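Local coordinates for cytochrome C (Marichromatium purpuratum 984, PDB 5LO9), which probably oxidises thiosulfate to tetrathionate as a TsdBA thiosulfate dehydrogenase, passing the electrons through four covalently attached c-type hemes, at residues 63-66 / 67-71; 165-168 / 169-172; 304-307 / 308-312. All coordinates share one frame; numbering follows the deposited sequence.

Contact 1 (63-66 / 67-71); sequences PVMS and PWAER. With HEC (heme c), chain C.
Two backbone bonds start the helix at this turn: Ala69 N donates to Met65 O at 3.1 Å, and Glu70 N donates to Ser66 O at the same length. The first of them ties Met65, whose sulfur is an axial ligand of the heme iron, to the helix that follows; Met65 SD lies 2.3 Å from FE, and His25 is the second axial ligand. His/Met ligation of this kind is familiar from small electron-transferring cytochromes c. Met65 carries CG anti to its amide nitrogen (chi1 178°), and the bend at chi2 (60°) then brings the sulfur to the iron. Its CE lies over the porphyrin on the helix side and comes within 4.0 Å of Ala69 CB and 4.3 Å of Trp68 CB. The Trp68 indole takes up the next strip of the heme border, where the heme methyl CMC sits 3.7 Å above one ring face, offset toward the rim, while Val64 O approaches CD1 obliquely. Beside it, Val64 directs CG1 at the thioether arm made by CAC and CBC. Farther out, the turn packs on helix 45-57, where Phe55 meets Met65, Ser66 and Ala69, and Arg56 hydrogen-bonds Ala69 O, so helix 66-71 contacts both helix 45-57 and the heme.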
loop_
_atom_site.group_PDB
_atom_site.type_symbol
_atom_site.label_atom_id
_atom_site.label_comp_id
_atom_site.label_asym_id
_atom_site.label_seq_id
_atom_site.Cartn_x
_atom_site.Cartn_y
_atom_site.Cartn_z
ATOM N N PRO A 63 -33.898 47.596 -13.253
ATOM C CA PRO A 63 -34.629 48.857 -13.315
ATOM C C PRO A 63 -34.089 49.919 -12.379
ATOM O O PRO A 63 -34.248 51.109 -12.673
ATOM C CB PRO A 63 -36.047 48.448 -12.908
ATOM C CG PRO A 63 -35.877 47.190 -12.129
ATOM C CD PRO A 63 -34.724 46.488 -12.755
ATOM N N VAL A 64 -33.451 49.534 -11.271
ATOM C CA VAL A 64 -32.908 50.507 -10.325
ATOM C C VAL A 64 -31.534 50.996 -10.745
ATOM O O VAL A 64 -31.219 52.177 -10.592
ATOM C CB VAL A 64 -32.855 49.917 -8.911
ATOM C CG1 VAL A 64 -32.078 50.860 -7.972
ATOM C CG2 VAL A 64 -34.235 49.721 -8.417
ATOM N N MET A 65 -30.672 50.106 -11.217
ATOM C CA MET A 65 -29.280 50.498 -11.385
ATOM C C MET A 65 -28.970 50.963 -12.797
ATOM O O MET A 65 -28.210 51.918 -12.965
ATOM C CB MET A 65 -28.360 49.335 -10.995
ATOM C CG MET A 65 -26.854 49.600 -11.165
ATOM S SD MET A 65 -26.252 50.974 -10.173
ATOM C CE MET A 65 -24.962 51.422 -11.316
ATOM N N SER A 66 -29.552 50.333 -13.816
ATOM C CA SER A 66 -29.262 50.702 -15.204
ATOM C C SER A 66 -29.296 52.201 -15.481
ATOM O O SER A 66 -28.482 52.664 -16.299
ATOM C CB SER A 66 -30.231 49.969 -16.140
ATOM O OG SER A 66 -29.700 48.709 -16.576
ATOM N N PRO A 67 -30.205 52.994 -14.896
ATOM C CA PRO A 67 -30.205 54.430 -15.199
ATOM C C PRO A 67 -29.019 55.165 -14.622
ATOM O O PRO A 67 -28.482 56.068 -15.273
ATOM C CB PRO A 67 -31.505 54.916 -14.561
ATOM C CG PRO A 67 -32.325 53.739 -14.447
ATOM C CD PRO A 67 -31.388 52.633 -14.113
ATOM N N TRP A 68 -28.575 54.798 -13.420
ATOM C CA TRP A 68 -27.375 55.433 -12.885
ATOM C C TRP A 68 -26.134 55.010 -13.647
ATOM O O TRP A 68 -25.199 55.803 -13.793
ATOM C CB TRP A 68 -27.240 55.108 -11.421
ATOM C CG TRP A 68 -28.471 55.434 -10.728
ATOM C CD1 TRP A 68 -29.300 54.584 -10.060
ATOM C CD2 TRP A 68 -29.055 56.725 -10.643
ATOM N NE1 TRP A 68 -30.363 55.280 -9.537
ATOM C CE2 TRP A 68 -30.238 56.600 -9.891
ATOM C CE3 TRP A 68 -28.685 57.984 -11.121
ATOM C CZ2 TRP A 68 -31.057 57.689 -9.608
ATOM C CZ3 TRP A 68 -29.497 59.061 -10.834
ATOM C CH2 TRP A 68 -30.672 58.904 -10.085
ATOM N N ALA A 69 -26.133 53.807 -14.203
ATOM C CA ALA A 69 -25.013 53.411 -15.027
ATOM C C ALA A 69 -24.974 54.184 -16.334
ATOM O O ALA A 69 -23.882 54.378 -16.879
ATOM C CB ALA A 69 -25.066 51.923 -15.291
ATOM N N GLU A 70 -26.140 54.563 -16.906
ATOM C CA GLU A 70 -26.110 55.275 -18.189
ATOM C C GLU A 70 -25.736 56.751 -18.022
ATOM O O GLU A 70 -25.134 57.340 -18.933
ATOM C CB GLU A 70 -27.449 55.133 -18.925
ATOM C CG GLU A 70 -28.535 56.154 -18.543
ATOM C CD GLU A 70 -29.806 56.092 -19.415
ATOM O OE1 GLU A 70 -29.704 55.932 -20.678
ATOM O OE2 GLU A 70 -30.905 56.225 -18.800
ATOM N N ARG A 71 -26.016 57.335 -16.855
ATOM C CA ARG A 71 -25.744 58.740 -16.633
ATOM C C ARG A 71 -24.276 59.050 -16.388
ATOM O O ARG A 71 -23.909 60.222 -16.392
ATOM C CB ARG A 71 -26.555 59.271 -15.451
ATOM C CG ARG A 71 -27.755 60.060 -15.889
ATOM C CD ARG A 71 -28.667 60.438 -14.718
ATOM N NE ARG A 71 -29.941 61.020 -15.152
ATOM C CZ ARG A 71 -30.055 62.138 -15.875
ATOM N NH1 ARG A 71 -28.974 62.825 -16.261
ATOM N NH2 ARG A 71 -31.263 62.574 -16.215
HETATM FE FE HEC C . -25.367 50.608 -8.080
HETATM C CHA HEC C . -25.239 47.203 -8.839
HETATM C CHB HEC C . -22.029 50.982 -9.175
HETATM C CHC HEC C . -25.615 54.085 -7.662
HETATM C CHD HEC C . -28.609 50.215 -6.751
HETATM N NA HEC C . -23.891 49.340 -8.860
HETATM C C1A HEC C . -24.035 48.016 -9.082
HETATM C C2A HEC C . -22.816 47.379 -9.659
HETATM C C3A HEC C . -21.890 48.507 -9.758
HETATM C C4A HEC C . -22.647 49.662 -9.230
HETATM C CMA HEC C . -20.498 48.438 -10.278
HETATM C CAA HEC C . -22.547 45.939 -10.052
HETATM C CBA HEC C . -21.897 45.287 -8.847
HETATM C CGA HEC C . -21.255 43.934 -9.082
HETATM O O1A HEC C . -20.925 43.276 -8.066
HETATM O O2A HEC C . -21.055 43.500 -10.236
HETATM N NB HEC C . -24.066 52.214 -8.349
HETATM C C1B HEC C . -22.800 52.151 -8.771
HETATM C C2B HEC C . -22.160 53.470 -8.854
HETATM C C3B HEC C . -23.208 54.394 -8.414
HETATM C C4B HEC C . -24.351 53.511 -8.136
HETATM C CMB HEC C . -20.759 53.751 -9.261
HETATM C CAB HEC C . -23.134 55.885 -8.321
HETATM C CBB HEC C . -22.784 56.428 -9.698
HETATM N NC HEC C . -26.832 51.894 -7.338
HETATM C C1C HEC C . -26.753 53.229 -7.273
HETATM C C2C HEC C . -27.962 53.838 -6.687
HETATM C C3C HEC C . -28.833 52.704 -6.403
HETATM C C4C HEC C . -28.023 51.552 -6.840
HETATM C CMC HEC C . -28.196 55.286 -6.446
HETATM C CAC HEC C . -30.210 52.666 -5.807
HETATM C CBC HEC C . -31.140 53.587 -6.523
HETATM N ND HEC C . -26.684 49.012 -7.848
HETATM C C1D HEC C . -27.907 49.064 -7.311
HETATM C C2D HEC C . -28.581 47.760 -7.286
HETATM C C3D HEC C . -27.614 46.859 -7.889
HETATM C C4D HEC C . -26.467 47.745 -8.220
HETATM C CMD HEC C . -29.946 47.438 -6.774
HETATM C CAD HEC C . -27.837 45.402 -8.169
HETATM C CBD HEC C . -28.125 45.367 -9.671
HETATM C CGD HEC C . -28.412 43.977 -10.157
HETATM O O1D HEC C . -28.128 43.658 -11.348
HETATM O O2D HEC C . -28.954 43.222 -9.332
#

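Contact 2 (165-168 / 169-172); sequences ALMG and AVAG. With HEC (heme c), chain D.
Met167 O receives the amide of Ala171 at 2.9 Å, the shortest link in an unbroken ladder of i to i+4 bonds; Ala169 N to Ala165 O, Val170 N to Leu166 O and Gly172 N to Gly168 O complete it. At the start of this short helix Glu162 OE2 accepts a hydrogen bond from Gly168 N and a weak one from Met167 N. The helix carries the methionine ligand of a His/Met c-type heme: Met167 SD stands 2.4 Å from FE, with His125 the other axial ligand. Bends at chi2 (-52°) and chi3 (-63°) curl the Met167 chain, so that CE lies over the porphyrin beside NA, and Val170 CG1 meets this methyl at 4.1 Å. Val170 straddles the adjoining part of the heme, CG1 3.7 Å from the thioether methyl CBB and CG2 4.0 Å from C1C. With an alanine here both branches would go, which would probably open a gap over the porphyrin and let the Met167 methyl swing more freely. One turn back, Leu166 lays CD1 3.8 Å from CAC on the other thioether arm. Behind the heme-facing side, Ala171 rests on Trp154 of helix 144-156, and Ala169 meets Leu453 and Thr455 in a loop.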
loop_
_atom_site.group_PDB
_atom_site.type_symbol
_atom_site.label_atom_id
_atom_site.label_comp_id
_atom_site.label_asym_id
_atom_site.label_seq_id
_atom_site.Cartn_x
_atom_site.Cartn_y
_atom_site.Cartn_z
ATOM N N ALA A 165 -18.911 32.245 -21.473
ATOM C CA ALA A 165 -20.257 31.922 -21.005
ATOM C C ALA A 165 -20.223 31.148 -19.688
ATOM O O ALA A 165 -21.144 30.388 -19.360
ATOM C CB ALA A 165 -21.004 31.120 -22.068
ATOM N N LEU A 166 -19.192 31.396 -18.885
ATOM C CA LEU A 166 -18.901 30.497 -17.778
ATOM C C LEU A 166 -20.048 30.468 -16.767
ATOM O O LEU A 166 -20.426 29.388 -16.279
ATOM C CB LEU A 166 -17.575 30.907 -17.125
ATOM C CG LEU A 166 -16.301 30.762 -17.974
ATOM C CD1 LEU A 166 -15.097 31.251 -17.189
ATOM C CD2 LEU A 166 -16.090 29.335 -18.441
ATOM N N MET A 167 -20.606 31.643 -16.430
ATOM C CA MET A 167 -21.625 31.699 -15.397
ATOM C C MET A 167 -22.987 31.344 -15.926
ATOM O O MET A 167 -23.865 30.986 -15.144
ATOM C CB MET A 167 -21.715 33.073 -14.738
ATOM C CG MET A 167 -20.693 33.302 -13.609
ATOM S SD MET A 167 -20.681 32.025 -12.348
ATOM C CE MET A 167 -22.304 32.142 -11.648
ATOM N N GLY A 168 -23.199 31.406 -17.230
ATOM C CA GLY A 168 -24.422 30.828 -17.737
ATOM C C GLY A 168 -24.408 29.334 -17.569
ATOM O O GLY A 168 -25.395 28.737 -17.143
ATOM N N ALA A 169 -23.260 28.722 -17.838
ATOM C CA ALA A 169 -23.139 27.289 -17.649
ATOM C C ALA A 169 -23.255 26.920 -16.170
ATOM O O ALA A 169 -23.915 25.944 -15.812
ATOM C CB ALA A 169 -21.817 26.814 -18.237
ATOM N N VAL A 170 -22.668 27.699 -15.279
ATOM C CA VAL A 170 -22.805 27.363 -13.873
ATOM C C VAL A 170 -24.255 27.507 -13.433
ATOM O O VAL A 170 -24.806 26.637 -12.753
ATOM C CB VAL A 170 -21.873 28.233 -13.025
ATOM C CG1 VAL A 170 -22.224 28.080 -11.550
ATOM C CG2 VAL A 170 -20.453 27.837 -13.306
ATOM N N ALA A 171 -24.887 28.631 -13.767
ATOM C CA ALA A 171 -26.232 28.868 -13.248
ATOM C C ALA A 171 -27.208 27.859 -13.792
ATOM O O ALA A 171 -28.174 27.501 -13.109
ATOM C CB ALA A 171 -26.705 30.274 -13.599
ATOM N N GLY A 172 -26.973 27.403 -15.020
ATOM C CA GLY A 172 -27.796 26.418 -15.685
ATOM C C GLY A 172 -27.772 25.045 -15.061
ATOM O O GLY A 172 -28.604 24.204 -15.413
HETATM FE FE HEC D . -19.066 32.602 -10.732
HETATM C CHA HEC D . -19.391 36.008 -11.399
HETATM C CHB HEC D . -21.652 32.829 -8.379
HETATM C CHC HEC D . -18.659 29.227 -9.945
HETATM C CHD HEC D . -16.699 32.318 -13.272
HETATM N NA HEC D . -20.280 34.146 -10.023
HETATM C C1A HEC D . -20.253 35.416 -10.406
HETATM C C2A HEC D . -21.254 36.264 -9.735
HETATM C C3A HEC D . -21.943 35.320 -8.850
HETATM C C4A HEC D . -21.251 34.029 -9.111
HETATM C CMA HEC D . -23.074 35.638 -7.912
HETATM C CAA HEC D . -21.539 37.736 -9.887
HETATM C CBA HEC D . -20.713 38.515 -8.876
HETATM C CGA HEC D . -21.026 39.993 -8.944
HETATM O O1A HEC D . -20.285 40.787 -8.327
HETATM O O2A HEC D . -22.020 40.361 -9.612
HETATM N NB HEC D . -19.984 31.277 -9.406
HETATM C C1B HEC D . -20.978 31.546 -8.557
HETATM C C2B HEC D . -21.392 30.367 -7.754
HETATM C C3B HEC D . -20.509 29.301 -8.239
HETATM C C4B HEC D . -19.691 29.983 -9.255
HETATM C CMB HEC D . -22.476 30.309 -6.714
HETATM C CAB HEC D . -20.409 27.863 -7.815
HETATM C CBB HEC D . -21.745 27.193 -7.959
HETATM N NC HEC D . -17.887 31.053 -11.463
HETATM C C1C HEC D . -17.848 29.805 -11.013
HETATM C C2C HEC D . -16.884 28.950 -11.735
HETATM C C3C HEC D . -16.304 29.848 -12.743
HETATM C C4C HEC D . -17.015 31.125 -12.470
HETATM C CMC HEC D . -16.628 27.500 -11.465
HETATM C CAC HEC D . -15.214 29.625 -13.767
HETATM C CBC HEC D . -15.206 28.338 -14.542
HETATM N ND HEC D . -18.200 33.916 -12.086
HETATM C C1D HEC D . -17.312 33.620 -13.020
HETATM C C2D HEC D . -16.908 34.788 -13.827
HETATM C C3D HEC D . -17.679 35.886 -13.291
HETATM C C4D HEC D . -18.451 35.223 -12.203
HETATM C CMD HEC D . -15.950 34.829 -14.950
HETATM C CAD HEC D . -17.661 37.323 -13.753
HETATM C CBD HEC D . -18.788 37.602 -14.756
HETATM C CGD HEC D . -18.616 38.944 -15.440
HETATM O O1D HEC D . -19.657 39.616 -15.577
HETATM O O2D HEC D . -17.477 39.332 -15.818
#

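Contact 3 (304-307 / 308-312); sequences WAAW and VAYPA. With HEC (heme c), chain E.
Ala306 and Ala309 join the weakly bonded helix 304-307 to the loop after it: Ala309 N donates to Ala306 O at 3.0 Å, three residues on, arriving 58° out of the carbonyl plane. The chain then straightens at Tyr310, whose peptide bond to Pro311 is cis, and a water spans the bend by donating to Trp307 O (3.0 Å) and Tyr310 O (2.9 Å). That water also sits over the centre of one face of the Trp307 indole. Thr369 of the second subunit meets Trp307 and Val308. The Tyr310 side chain turns back toward Ala306 at the end of the helix. Its CG is set beside the backbone N (chi1 -70°), which presents the ring edge to Ala306 O, 3.2 Å from CD2 and in the ring plane, and extends OH to the heme. Tyr310 OH donates to propionate oxygen O2A at 2.7 Å, while Ala306 CB lies 3.5 Å from the other oxygen, O1A. Arg326, which also lines the thiosulfate pocket, hydrogen-bonds the same hydroxyl through NE, and its positive charge would probably strengthen the tyrosine's hold on the propionate. Met323 of helix 323-332 packs on Ala306, Trp307 and Tyr310, and beyond the turn Ala312 enters the two-stranded sheet with 319-321.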
loop_
_atom_site.group_PDB
_atom_site.type_symbol
_atom_site.label_atom_id
_atom_site.label_comp_id
_atom_site.label_asym_id
_atom_site.label_seq_id
_atom_site.Cartn_x
_atom_site.Cartn_y
_atom_site.Cartn_z
ATOM N N TRP A 304 -7.932 6.682 -6.930
ATOM C CA TRP A 304 -8.490 5.360 -6.679
ATOM C C TRP A 304 -8.054 4.364 -7.745
ATOM O O TRP A 304 -7.884 3.185 -7.453
ATOM C CB TRP A 304 -10.005 5.400 -6.596
ATOM C CG TRP A 304 -10.703 6.261 -7.581
ATOM C CD1 TRP A 304 -11.144 7.541 -7.386
ATOM C CD2 TRP A 304 -11.108 5.896 -8.892
ATOM N NE1 TRP A 304 -11.781 7.990 -8.496
ATOM C CE2 TRP A 304 -11.782 6.990 -9.436
ATOM C CE3 TRP A 304 -10.970 4.744 -9.660
ATOM C CZ2 TRP A 304 -12.309 6.967 -10.714
ATOM C CZ3 TRP A 304 -11.482 4.733 -10.936
ATOM C CH2 TRP A 304 -12.142 5.831 -11.446
ATOM N N ALA A 305 -7.835 4.800 -8.972
ATOM C CA ALA A 305 -7.388 3.832 -9.960
ATOM C C ALA A 305 -5.923 3.498 -9.788
ATOM O O ALA A 305 -5.456 2.495 -10.336
ATOM C CB ALA A 305 -7.606 4.366 -11.380
ATOM N N ALA A 306 -5.195 4.314 -9.036
ATOM C CA ALA A 306 -3.767 4.121 -8.875
ATOM C C ALA A 306 -3.455 3.229 -7.682
ATOM O O ALA A 306 -2.534 2.415 -7.752
ATOM C CB ALA A 306 -3.076 5.473 -8.713
ATOM N N TRP A 307 -4.219 3.356 -6.596
ATOM C CA TRP A 307 -3.919 2.583 -5.394
ATOM C C TRP A 307 -3.801 1.088 -5.677
ATOM O O TRP A 307 -2.882 0.425 -5.177
ATOM C CB TRP A 307 -4.996 2.814 -4.339
ATOM C CG TRP A 307 -4.699 2.071 -3.070
ATOM C CD1 TRP A 307 -5.272 0.897 -2.616
ATOM C CD2 TRP A 307 -3.722 2.433 -2.108
ATOM N NE1 TRP A 307 -4.697 0.531 -1.434
ATOM C CE2 TRP A 307 -3.747 1.463 -1.098
ATOM C CE3 TRP A 307 -2.821 3.489 -2.003
ATOM C CZ2 TRP A 307 -2.922 1.535 0.007
ATOM C CZ3 TRP A 307 -1.994 3.546 -0.901
ATOM C CH2 TRP A 307 -2.045 2.577 0.077
ATOM N N VAL A 308 -4.720 0.539 -6.478
ATOM C CA VAL A 308 -4.776 -0.905 -6.712
ATOM C C VAL A 308 -3.823 -1.347 -7.794
ATOM O O VAL A 308 -3.789 -2.537 -8.123
ATOM C CB VAL A 308 -6.178 -1.386 -7.131
ATOM C CG1 VAL A 308 -7.209 -1.145 -6.023
ATOM C CG2 VAL A 308 -6.631 -0.670 -8.451
ATOM N N ALA A 309 -3.074 -0.420 -8.370
ATOM C CA ALA A 309 -2.199 -0.676 -9.506
ATOM C C ALA A 309 -0.723 -0.742 -9.132
ATOM O O ALA A 309 0.101 -1.109 -9.975
ATOM C CB ALA A 309 -2.391 0.430 -10.555
ATOM N N TYR A 310 -0.362 -0.347 -7.916
ATOM C CA TYR A 310 1.019 -0.352 -7.463
ATOM C C TYR A 310 1.162 -1.324 -6.296
ATOM O O TYR A 310 0.235 -1.461 -5.477
ATOM C CB TYR A 310 1.475 1.046 -7.022
ATOM C CG TYR A 310 1.632 2.038 -8.147
ATOM C CD1 TYR A 310 2.880 2.336 -8.677
ATOM C CD2 TYR A 310 0.536 2.660 -8.691
ATOM C CE1 TYR A 310 3.017 3.237 -9.712
ATOM C CE2 TYR A 310 0.670 3.562 -9.712
ATOM C CZ TYR A 310 1.894 3.846 -10.221
ATOM O OH TYR A 310 1.982 4.747 -11.252
ATOM N N PRO A 311 2.316 -1.995 -6.170
ATOM C CA PRO A 311 3.565 -1.977 -6.944
ATOM C C PRO A 311 3.454 -2.295 -8.428
ATOM O O PRO A 311 2.649 -3.154 -8.789
ATOM C CB PRO A 311 4.387 -3.077 -6.275
ATOM C CG PRO A 311 3.928 -3.107 -4.921
ATOM C CD PRO A 311 2.450 -2.859 -4.992
ATOM N N ALA A 312 4.311 -1.684 -9.253
ATOM C CA ALA A 312 4.277 -1.853 -10.706
ATOM C C ALA A 312 5.631 -1.559 -11.304
ATOM O O ALA A 312 6.365 -0.721 -10.778
ATOM C CB ALA A 312 3.299 -0.904 -11.330
HETATM FE FE HEC E . 0.715 13.168 -10.120
HETATM C CHA HEC E . 0.542 10.182 -11.963
HETATM C CHB HEC E . 0.218 11.395 -7.142
HETATM C CHC HEC E . 1.156 16.133 -8.255
HETATM C CHD HEC E . 0.790 14.958 -13.054
HETATM N NA HEC E . 0.425 11.158 -9.660
HETATM C C1A HEC E . 0.403 10.145 -10.518
HETATM C C2A HEC E . 0.195 8.831 -9.871
HETATM C C3A HEC E . 0.091 9.176 -8.464
HETATM C C4A HEC E . 0.248 10.651 -8.428
HETATM C CMA HEC E . -0.151 8.237 -7.338
HETATM C CAA HEC E . 0.073 7.485 -10.539
HETATM C CBA HEC E . -1.266 7.413 -11.265
HETATM C CGA HEC E . -1.519 6.027 -11.834
HETATM O O1A HEC E . -2.701 5.748 -12.135
HETATM O O2A HEC E . -0.556 5.220 -12.007
HETATM N NB HEC E . 0.698 13.690 -8.099
HETATM C C1B HEC E . 0.480 12.837 -7.075
HETATM C C2B HEC E . 0.548 13.488 -5.763
HETATM C C3B HEC E . 0.832 14.878 -6.092
HETATM C C4B HEC E . 0.915 14.884 -7.565
HETATM C CMB HEC E . 0.334 12.878 -4.424
HETATM C CAB HEC E . 1.021 16.008 -5.134
HETATM C CBB HEC E . 2.271 15.707 -4.307
HETATM N NC HEC E . 0.950 15.192 -10.573
HETATM C C1C HEC E . 1.087 16.216 -9.716
HETATM C C2C HEC E . 1.139 17.535 -10.389
HETATM C C3C HEC E . 1.041 17.178 -11.814
HETATM C C4C HEC E . 0.912 15.703 -11.798
HETATM C CMC HEC E . 1.284 18.880 -9.723
HETATM C CAC HEC E . 0.994 18.060 -13.048
HETATM C CBC HEC E . 2.115 19.050 -13.064
HETATM N ND HEC E . 0.688 12.641 -12.137
HETATM C C1D HEC E . 0.733 13.500 -13.143
HETATM C C2D HEC E . 0.684 12.841 -14.461
HETATM C C3D HEC E . 0.616 11.398 -14.173
HETATM C C4D HEC E . 0.634 11.422 -12.684
HETATM C CMD HEC E . 0.730 13.558 -15.766
HETATM C CAD HEC E . 0.536 10.210 -15.115
HETATM C CBD HEC E . 1.683 10.095 -16.142
HETATM C CGD HEC E . 3.120 9.897 -15.617
HETATM O O1D HEC E . 3.643 10.658 -14.747
HETATM O O2D HEC E . 3.797 8.959 -16.120
HETATM O O HOH W 1 -0.435 0.551 -3.491
#

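Following the chain from its N terminus, the three contacts come in series, and none nests in or crosses another; all are local and close no long loop. Contact 1 ends the loop after helix 45-57 and opens helix 66-71; contact 2 lies within helix 166-171; contact 3 leads from helix 304-307 toward strand 312-314. The first two each deliver a methionine to iron, and their centres are about 25 Å apart. The third instead holds a propionate of another heme, its centre about 36 Å from that of contact 2 and 59 Å from that of contact 1. Together they touch three of the four hemes, as expected of a multiheme electron-transfer protein.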